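Lipoprotein (Burkholderia cenocepacia, PDB 4QHQ) binds methionine and, as a lipoprotein of the NlpA family, probably delivers it to an ABC transporter for uptake. Local coordinates at residues A[54-59]-A[200-205]; A[1-6]-A[49-54]. All coordinates share one frame; numbering follows the deposited sequence.

Overall arrangement
Both contacts are built on strand 52-57, which runs through the mixed six-stranded sheet of one lobe of this periplasmic binding protein fold. In contact 2 its start, within 49-54, pairs in parallel with the N-terminal strand 2-7; in contact 1 its end, within 54-59, parts from the antiparallel strand 199-204 and bends to the bound methionine. The centres of the two contacts lie about 11 Å apart and S54 belongs to both. A backbone hydrogen bond from A202 N to N53 O (2.9 Å) joins the strands, and a side-chain one, probably, from R204 NH1 to L50 O (2.7 Å) ties the contacts again. Contact 1 supplies F55, Q56 and H57 to the pocket, whereas in contact 2 the side chain of T6 stays about 8 Å from the ligand.

Contact 1: A[54-59]-A[200-205]; sequences SFQHQP and LIAVRA. With MET (methionine), chain B.
S54 to H57 pass L200 to R204 steeply, their axes 5.7 Å apart at closest and 106° from one another in direction, and a single weak bond, L200 N to Q56 O at 2.9 Å with a bent N-H...O angle of 128°, joins the two backbones. Two waters fill in where the strands diverge. One donates to L200 O and is bonded to S54 OG, which also bonds to W15; the other donates to L200 O while accepting from F55 N and Q56 NE2, so this single carbonyl holds both waters. L200 carries its two methyls across the start of helix 58-68, crossing Q56 and Q58 at a slant: CD1 meets Q56 CG, and the CD2 methyl is in van der Waals contact with the amide oxygen Q58 OE1 at 3.5 Å. The amide nitrogen of Q58 bonds to D62. The Q56 chain runs extended beyond CG and brings NE2 to 3.7 Å from CB, the small methyl of A202; its OE1 is bound by N42. Here strand 52-57 ends at the cleft of the binding-protein fold, and three successive residues line the methionine site. H57 offers a ring face to the ligand sulphur, SD standing 3.3 Å above the plane and toward the rim. That ring is fixed from both nitrogens: ND1 caps the helix at Y60 N, and NE2 is bonded to N110. With CG between N and the carbonyl carbon (chi1 78°), the F55 ring sets CD2 3.9 Å from the ligand methyl CE, approaching obliquely, and Q56 CB, which CE also touches, stands over the centre of its face.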
loop_
_atom_site.group_PDB
_atom_site.type_symbol
_atom_site.label_atom_id
_atom_site.label_comp_id
_atom_site.label_asym_id
_atom_site.label_seq_id
_atom_site.Cartn_x
_atom_site.Cartn_y
_atom_site.Cartn_z
ATOM N N SER A 54 2.445 -10.790 0.932
ATOM C CA SER A 54 2.914 -9.693 1.771
ATOM C C SER A 54 2.995 -8.452 0.910
ATOM O O SER A 54 4.048 -8.121 0.360
ATOM C CB SER A 54 4.289 -10.049 2.352
ATOM O OG SER A 54 4.814 -9.038 3.204
ATOM N N PHE A 55 1.858 -7.777 0.768
ATOM C CA PHE A 55 1.784 -6.639 -0.140
ATOM C C PHE A 55 0.680 -5.642 0.201
ATOM O O PHE A 55 0.613 -4.608 -0.434
ATOM C CB PHE A 55 1.571 -7.107 -1.574
ATOM C CG PHE A 55 0.153 -7.493 -1.865
ATOM C CD1 PHE A 55 -0.370 -8.686 -1.371
ATOM C CD2 PHE A 55 -0.664 -6.670 -2.618
ATOM C CE1 PHE A 55 -1.681 -9.042 -1.624
ATOM C CE2 PHE A 55 -1.980 -7.006 -2.870
ATOM C CZ PHE A 55 -2.488 -8.201 -2.385
ATOM N N GLN A 56 -0.200 -5.957 1.146
ATOM C CA GLN A 56 -1.420 -5.170 1.310
ATOM C C GLN A 56 -1.679 -4.734 2.734
ATOM O O GLN A 56 -1.094 -5.254 3.677
ATOM C CB GLN A 56 -2.619 -5.995 0.835
ATOM C CG GLN A 56 -3.063 -7.064 1.831
ATOM C CD GLN A 56 -3.882 -8.154 1.178
ATOM O OE1 GLN A 56 -4.914 -7.889 0.561
ATOM N NE2 GLN A 56 -3.418 -9.402 1.312
ATOM N N HIS A 57 -2.574 -3.759 2.885
ATOM C CA HIS A 57 -3.092 -3.391 4.203
ATOM C C HIS A 57 -4.470 -4.030 4.439
ATOM O O HIS A 57 -5.046 -4.631 3.530
ATOM C CB HIS A 57 -3.096 -1.862 4.387
ATOM C CG HIS A 57 -3.689 -1.100 3.241
ATOM N ND1 HIS A 57 -5.000 -1.255 2.845
ATOM C CD2 HIS A 57 -3.155 -0.152 2.438
ATOM C CE1 HIS A 57 -5.245 -0.436 1.832
ATOM N NE2 HIS A 57 -4.145 0.259 1.577
ATOM N N GLN A 58 -4.974 -3.938 5.664
ATOM C CA GLN A 58 -6.253 -4.552 5.994
ATOM C C GLN A 58 -7.455 -3.999 5.211
ATOM O O GLN A 58 -8.316 -4.775 4.787
ATOM C CB GLN A 58 -6.518 -4.545 7.505
ATOM C CG GLN A 58 -7.708 -5.417 7.907
ATOM C CD GLN A 58 -7.431 -6.900 7.801
ATOM O OE1 GLN A 58 -6.453 -7.400 8.353
ATOM N NE2 GLN A 58 -8.296 -7.612 7.084
ATOM N N PRO A 59 -7.524 -2.671 4.996
ATOM C CA PRO A 59 -8.642 -2.176 4.181
ATOM C C PRO A 59 -8.630 -2.784 2.774
ATOM O O PRO A 59 -9.696 -3.114 2.245
ATOM C CB PRO A 59 -8.411 -0.660 4.167
ATOM C CG PRO A 59 -7.805 -0.411 5.518
ATOM C CD PRO A 59 -6.834 -1.566 5.686
ATOM N N LEU A 200 0.553 -6.162 5.898
ATOM C CA LEU A 200 0.414 -7.414 6.627
ATOM C C LEU A 200 0.831 -8.611 5.777
ATOM O O LEU A 200 0.910 -8.558 4.544
ATOM C CB LEU A 200 -1.037 -7.556 7.113
ATOM C CG LEU A 200 -2.156 -7.531 6.059
ATOM C CD1 LEU A 200 -2.420 -8.891 5.425
ATOM C CD2 LEU A 200 -3.453 -7.009 6.605
ATOM N N ILE A 201 1.105 -9.710 6.464
ATOM C CA ILE A 201 1.270 -11.000 5.804
ATOM C C ILE A 201 -0.067 -11.732 5.843
ATOM O O ILE A 201 -0.672 -11.856 6.901
ATOM C CB ILE A 201 2.348 -11.859 6.487
ATOM C CG1 ILE A 201 3.711 -11.181 6.338
ATOM C CG2 ILE A 201 2.375 -13.276 5.888
ATOM C CD1 ILE A 201 4.801 -11.814 7.182
ATOM N N ALA A 202 -0.536 -12.185 4.682
ATOM C CA ALA A 202 -1.809 -12.896 4.587
ATOM C C ALA A 202 -1.578 -14.364 4.277
ATOM O O ALA A 202 -0.660 -14.716 3.528
ATOM C CB ALA A 202 -2.698 -12.279 3.515
ATOM N N VAL A 203 -2.424 -15.212 4.854
ATOM C CA VAL A 203 -2.415 -16.644 4.571
ATOM C C VAL A 203 -3.845 -17.144 4.431
ATOM O O VAL A 203 -4.796 -16.452 4.800
ATOM C CB VAL A 203 -1.724 -17.453 5.691
ATOM C CG1 VAL A 203 -0.271 -17.031 5.834
ATOM C CG2 VAL A 203 -2.480 -17.323 7.015
ATOM N N ARG A 204 -4.012 -18.338 3.882
ATOM C CA ARG A 204 -5.344 -18.927 3.847
ATOM C C ARG A 204 -5.816 -19.187 5.273
ATOM O O ARG A 204 -5.026 -19.601 6.123
ATOM C CB ARG A 204 -5.354 -20.227 3.040
ATOM C CG ARG A 204 -5.188 -19.994 1.549
ATOM C CD ARG A 204 -5.236 -21.312 0.770
ATOM N NE ARG A 204 -4.159 -22.221 1.169
ATOM C CZ ARG A 204 -2.929 -22.171 0.667
ATOM N NH1 ARG A 204 -2.635 -21.279 -0.263
ATOM N NH2 ARG A 204 -1.995 -23.008 1.087
ATOM N N ALA A 205 -7.103 -18.945 5.518
ATOM C CA ALA A 205 -7.711 -19.156 6.827
ATOM C C ALA A 205 -7.411 -20.549 7.372
ATOM O O ALA A 205 -7.086 -20.704 8.548
ATOM C CB ALA A 205 -9.213 -18.954 6.750
HETATM N N MET B . 2.231 -1.112 0.288
HETATM C CA MET B . 0.988 -0.440 -0.095
HETATM C C MET B . 0.686 0.711 0.838
HETATM O O MET B . 0.884 0.571 2.040
HETATM C CB MET B . -0.162 -1.454 -0.087
HETATM C CG MET B . -1.519 -0.869 -0.522
HETATM S SD MET B . -2.849 -2.088 -0.436
HETATM C CE MET B . -2.374 -3.229 -1.738
HETATM O OXT MET B . 0.269 1.799 0.404
HETATM O O HOH W 1 3.257 -7.009 3.898
HETATM O O HOH W 2 -0.385 -9.113 2.103
#

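Contact 2: A[1-6]-A[49-54]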
loop_
_atom_site.group_PDB
_atom_site.type_symbol
_atom_site.label_atom_id
_atom_site.label_comp_id
_atom_site.label_asym_id
_atom_site.label_seq_id
_atom_site.Cartn_x
_atom_site.Cartn_y
_atom_site.Cartn_z
ATOM N N VAL A 1 8.536 -26.060 0.943
ATOM C CA VAL A 1 8.867 -24.833 0.237
ATOM C C VAL A 1 7.729 -23.838 0.366
ATOM O O VAL A 1 6.617 -24.087 -0.103
ATOM C CB VAL A 1 9.127 -25.097 -1.252
ATOM C CG1 VAL A 1 9.373 -23.794 -1.978
ATOM C CG2 VAL A 1 10.302 -26.032 -1.424
ATOM N N ILE A 2 8.014 -22.715 1.014
ATOM C CA ILE A 2 7.004 -21.696 1.263
ATOM C C ILE A 2 7.037 -20.598 0.204
ATOM O O ILE A 2 7.984 -19.811 0.142
ATOM C CB ILE A 2 7.186 -21.079 2.660
ATOM C CG1 ILE A 2 7.203 -22.197 3.715
ATOM C CG2 ILE A 2 6.103 -20.026 2.938
ATOM C CD1 ILE A 2 7.519 -21.724 5.116
ATOM N N LYS A 3 5.992 -20.551 -0.620
ATOM C CA LYS A 3 5.893 -19.568 -1.687
ATOM C C LYS A 3 5.182 -18.321 -1.173
ATOM O O LYS A 3 4.009 -18.365 -0.786
ATOM C CB LYS A 3 5.173 -20.165 -2.903
ATOM C CG LYS A 3 5.860 -21.389 -3.502
ATOM C CD LYS A 3 5.114 -21.902 -4.724
ATOM C CE LYS A 3 5.214 -20.920 -5.881
ATOM N NZ LYS A 3 4.390 -21.342 -7.049
ATOM N N VAL A 4 5.914 -17.214 -1.142
ATOM C CA VAL A 4 5.374 -15.949 -0.657
ATOM C C VAL A 4 5.291 -14.963 -1.797
ATOM O O VAL A 4 6.307 -14.627 -2.398
ATOM C CB VAL A 4 6.241 -15.359 0.467
ATOM C CG1 VAL A 4 5.641 -14.041 0.957
ATOM C CG2 VAL A 4 6.390 -16.369 1.603
ATOM N N GLY A 5 4.078 -14.509 -2.095
ATOM C CA GLY A 5 3.875 -13.505 -3.126
ATOM C C GLY A 5 4.065 -12.093 -2.619
ATOM O O GLY A 5 3.602 -11.730 -1.537
ATOM N N THR A 6 4.729 -11.270 -3.416
ATOM C CA THR A 6 4.889 -9.880 -3.038
ATOM C C THR A 6 4.940 -9.026 -4.289
ATOM O O THR A 6 4.947 -9.561 -5.395
ATOM C CB THR A 6 6.124 -9.673 -2.155
ATOM O OG1 THR A 6 6.001 -8.410 -1.484
ATOM C CG2 THR A 6 7.401 -9.720 -2.963
ATOM N N ASP A 49 -1.609 -21.424 -5.295
ATOM C CA ASP A 49 -0.352 -21.151 -5.986
ATOM C C ASP A 49 0.678 -20.517 -5.061
ATOM O O ASP A 49 1.880 -20.702 -5.246
ATOM C CB ASP A 49 -0.582 -20.258 -7.208
ATOM C CG ASP A 49 -1.299 -20.982 -8.336
ATOM O OD1 ASP A 49 -1.195 -22.224 -8.410
ATOM O OD2 ASP A 49 -1.963 -20.309 -9.150
ATOM N N LEU A 50 0.199 -19.758 -4.079
ATOM C CA LEU A 50 1.059 -19.223 -3.033
ATOM C C LEU A 50 0.655 -19.808 -1.696
ATOM O O LEU A 50 -0.488 -20.230 -1.507
ATOM C CB LEU A 50 0.926 -17.699 -2.924
ATOM C CG LEU A 50 1.243 -16.837 -4.145
ATOM C CD1 LEU A 50 0.783 -15.400 -3.920
ATOM C CD2 LEU A 50 2.740 -16.906 -4.483
ATOM N N ASP A 51 1.591 -19.791 -0.756
ATOM C CA ASP A 51 1.290 -20.084 0.639
ATOM C C ASP A 51 1.014 -18.842 1.501
ATOM O O ASP A 51 0.337 -18.928 2.525
ATOM C CB ASP A 51 2.427 -20.896 1.232
ATOM C CG ASP A 51 2.656 -22.167 0.459
ATOM O OD1 ASP A 51 1.732 -23.010 0.453
ATOM O OD2 ASP A 51 3.726 -22.319 -0.172
ATOM N N ALA A 52 1.554 -17.697 1.099
ATOM C CA ALA A 52 1.316 -16.459 1.810
ATOM C C ALA A 52 1.543 -15.314 0.841
ATOM O O ALA A 52 2.155 -15.491 -0.216
ATOM C CB ALA A 52 2.261 -16.331 3.000
ATOM N N ASN A 53 1.053 -14.138 1.195
ATOM C CA ASN A 53 1.470 -12.943 0.476
ATOM C C ASN A 53 1.756 -11.808 1.434
ATOM O O ASN A 53 1.387 -11.864 2.603
ATOM C CB ASN A 53 0.508 -12.565 -0.670
ATOM C CG ASN A 53 -0.863 -12.155 -0.189
ATOM O OD1 ASN A 53 -0.995 -11.406 0.781
ATOM N ND2 ASN A 53 -1.891 -12.592 -0.893
ATOM N N SER A 54 2.445 -10.790 0.932
ATOM C CA SER A 54 2.914 -9.693 1.771
ATOM C C SER A 54 2.995 -8.452 0.910
ATOM O O SER A 54 4.048 -8.121 0.360
ATOM C CB SER A 54 4.289 -10.049 2.352
ATOM O OG SER A 54 4.814 -9.038 3.204
#
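I2 sets CG2 across D51 CB at about a right angle, a small apolar touch beside W212 of helix 211-220, which both side chains touch. K3 is held at three points. Its N-H gives a nearly straight bond (173°) to D51 OD2, 2.9 Å away, on the anti lone pair of that oxygen. Its carbonyl accepts from both D51 N and A52 N. The lysine chain, bent at chi3 (68°), swings NZ to D49 O, 3.2 Å away, in the plane of that carbonyl. Beyond this the parallel strands settle into register: V4 pairs with A52, whose methyl meets V4 CG2 on one face of the sheet. G5 pairs with N53, and L50 lays both methyls against it, CD1 3.7 Å from G5 CA and CD2 3.6 Å from G5 N; CD1 already occupies the place a beta carbon would need, which suits glycine. G5 N bonds to A52 O, and S54 N to G5 O. At T6 the hydroxyl, anti to the backbone N (chi1 -162°), donates to S54 O at 2.7 Å. Backbone bonds thus hold the middle, the D51 carboxylate and K3 amine extend the pairing at the start and the T6 hydroxyl at the far end; the carboxylate would be expected to polarise the K3 N-H.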